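Local coordinates for protein tryptophan synthase alpha chain (Campylobacter jejuni, PDB 3THA) that probably cleaves indoleglycerol phosphate to indole and glyceraldehyde 3-phosphate, as the alpha subunit of tryptophan synthase in the last step of tryptophan biosynthesis, at residues K215-R218 and K219-D222. Sequence-based numbering, arbitrary orientation.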
ATOM      1  N   LYS B 215       0.711 -18.267 -18.104  1.00 84.78           N
ATOM      2  CA  LYS B 215       0.735 -18.655 -19.507  1.00 87.13           C
ATOM      3  C   LYS B 215      -0.469 -18.060 -20.257  1.00 88.00           C
ATOM      4  O   LYS B 215      -0.469 -17.999 -21.494  1.00 89.32           O
ATOM      5  CB  LYS B 215       0.863 -20.171 -19.684  1.00 90.55           C
ATOM      6  CG  LYS B 215       2.317 -20.660 -19.795  1.00 90.64           C
ATOM      7  CD  LYS B 215       2.411 -22.187 -19.918  1.00 95.38           C
ATOM      8  CE  LYS B 215       3.829 -22.604 -20.349  1.00 96.13           C
ATOM      9  NZ  LYS B 215       4.344 -23.878 -19.736  1.00 97.79           N
ATOM     10  N   ARG B 216      -1.463 -17.584 -19.510  1.00 86.95           N
ATOM     11  CA  ARG B 216      -2.627 -16.963 -20.135  1.00 87.84           C
ATOM     12  C   ARG B 216      -2.456 -15.449 -20.299  1.00 84.31           C
ATOM     13  O   ARG B 216      -2.713 -14.894 -21.366  1.00 84.02           O
ATOM     14  CB  ARG B 216      -3.936 -17.337 -19.415  1.00 89.68           C
ATOM     15  CG  ARG B 216      -4.251 -16.581 -18.131  1.00 89.28           C
ATOM     16  CD  ARG B 216      -5.756 -16.649 -17.825  1.00 95.63           C
ATOM     17  NE  ARG B 216      -6.200 -17.980 -17.399  1.00101.08           N
ATOM     18  CZ  ARG B 216      -6.610 -18.265 -16.166  1.00104.39           C
ATOM     19  NH1 ARG B 216      -6.663 -17.305 -15.237  1.00103.44           N
ATOM     20  NH2 ARG B 216      -6.975 -19.503 -15.858  1.00107.49           N
HETATM   21  N   MSE B 217      -1.989 -14.799 -19.245  1.00 81.48           N
HETATM   22  CA  MSE B 217      -1.613 -13.399 -19.320  1.00 78.70           C
HETATM   23  C   MSE B 217      -0.568 -13.168 -20.410  1.00 78.08           C
HETATM   24  O   MSE B 217      -0.434 -12.043 -20.911  1.00 76.16           O
HETATM   25  CB  MSE B 217      -1.076 -12.935 -17.972  1.00 76.63           C
HETATM   26  CG  MSE B 217      -2.140 -12.758 -16.909  1.00 78.57           C
HETATM   27 SE   MSE B 217      -3.352 -11.251 -17.309  0.65 79.77          SE
HETATM   28  CE  MSE B 217      -4.644 -11.586 -15.860  1.00 79.65           C
ATOM     29  N   ARG B 218       0.155 -14.235 -20.773  1.00 79.11           N
ATOM     30  CA  ARG B 218       1.185 -14.169 -21.812  1.00 79.18           C
ATOM     31  C   ARG B 218       0.637 -13.884 -23.206  1.00 80.16           C
ATOM     32  O   ARG B 218       1.374 -13.407 -24.069  1.00 79.85           O
ATOM     33  CB  ARG B 218       2.024 -15.447 -21.856  1.00 81.12           C
ATOM     34  CG  ARG B 218       3.172 -15.483 -20.851  1.00 79.75           C
ATOM     35  CD  ARG B 218       4.156 -16.634 -21.121  1.00 82.13           C
ATOM     36  NE  ARG B 218       5.319 -16.476 -20.259  1.00 81.09           N
ATOM     37  CZ  ARG B 218       5.777 -17.376 -19.398  1.00 80.80           C
ATOM     38  NH1 ARG B 218       5.216 -18.585 -19.286  1.00 81.46           N
ATOM     39  NH2 ARG B 218       6.829 -17.049 -18.660  1.00 77.82           N
ATOM     40  N   LYS B 219      -0.642 -14.166 -23.431  1.00 81.15           N
ATOM     41  CA  LYS B 219      -1.236 -13.832 -24.728  1.00 82.38           C
ATOM     42  C   LYS B 219      -2.070 -12.566 -24.677  1.00 80.06           C
ATOM     43  O   LYS B 219      -2.866 -12.294 -25.574  1.00 81.06           O
ATOM     44  CB  LYS B 219      -2.034 -15.000 -25.332  1.00 86.28           C
ATOM     45  CG  LYS B 219      -2.830 -15.864 -24.363  1.00 88.66           C
ATOM     46  CD  LYS B 219      -2.551 -17.329 -24.692  1.00 92.70           C
ATOM     47  CE  LYS B 219      -3.188 -18.292 -23.705  1.00 95.14           C
ATOM     48  NZ  LYS B 219      -2.516 -19.643 -23.740  1.00 98.16           N
ATOM     49  N   VAL B 220      -1.875 -11.791 -23.622  1.00 76.39           N
ATOM     50  CA  VAL B 220      -2.673 -10.601 -23.424  1.00 74.03           C
ATOM     51  C   VAL B 220      -1.855  -9.427 -23.917  1.00 72.11           C
ATOM     52  O   VAL B 220      -2.353  -8.613 -24.676  1.00 72.26           O
ATOM     53  CB  VAL B 220      -3.094 -10.455 -21.945  1.00 72.52           C
ATOM     54  CG1 VAL B 220      -3.543  -9.048 -21.635  1.00 70.63           C
ATOM     55  CG2 VAL B 220      -4.191 -11.454 -21.615  1.00 73.81           C
ATOM     56  N   ALA B 221      -0.579  -9.386 -23.533  1.00 70.83           N
ATOM     57  CA  ALA B 221       0.281  -8.238 -23.840  1.00 69.30           C
ATOM     58  C   ALA B 221       1.723  -8.609 -24.212  1.00 69.66           C
ATOM     59  O   ALA B 221       1.941  -9.519 -25.013  1.00 71.44           O
ATOM     60  CB  ALA B 221       0.246  -7.238 -22.694  1.00 66.57           C
ATOM     61  N   ASP B 222       2.695  -7.891 -23.646  1.00 67.72           N
ATOM     62  CA  ASP B 222       4.111  -8.062 -23.994  1.00 67.90           C
ATOM     63  C   ASP B 222       4.950  -8.572 -22.827  1.00 66.91           C
ATOM     64  O   ASP B 222       6.152  -8.770 -22.991  1.00 66.94           O
ATOM     65  CB  ASP B 222       4.709  -6.706 -24.408  1.00 66.98           C
ATOM     66  CG  ASP B 222       4.100  -6.156 -25.665  1.00 69.61           C
ATOM     67  OD1 ASP B 222       3.769  -6.935 -26.587  1.00 75.53           O
ATOM     68  OD2 ASP B 222       3.963  -4.936 -25.743  1.00 69.37           O
TER
HETATM   69  O   HOH W   1       1.621 -10.507 -21.233  1.00 56.62           O
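Lys219 N and Val220 N bond back to Arg216 O and Met217 O, at 3.0 and 3.1 Å respectively, two successive i to i+3 hydrogen bonds that lead from helix 212-217 into the loop before barrel strand 223-226. A water lies 2.6 Å from Met217 O and probably donates to it, while accepting only weakly from Ala221 N. Bent at chi2 (-133°), the Lys219 side chain folds back along the helix: CG lies 3.2 Å from Arg216 O, and NZ ends in a weak hydrogen bond to Lys215 O at 3.5 Å. On the side toward the barrel, buried Val220 rests its CB 3.3 Å from Met217 O, while its CG2 makes a loose apolar approach to SE of selenomethionine Met217, 4.4 Å away; both residues pack against Val204 and Leu187. Arg218 runs extended from CG to NE, with Lys215 CG at the edge of its guanidinium and NH2 bonded to Asn16 OD1. The Lys219 ammonium would probably interact favourably with the carbonyl end of the helix, adding a weak polar contact to a helix-to-strand turn of the TIM barrel that two backbone bonds join and Met217 and Val220 seat on its neighbours.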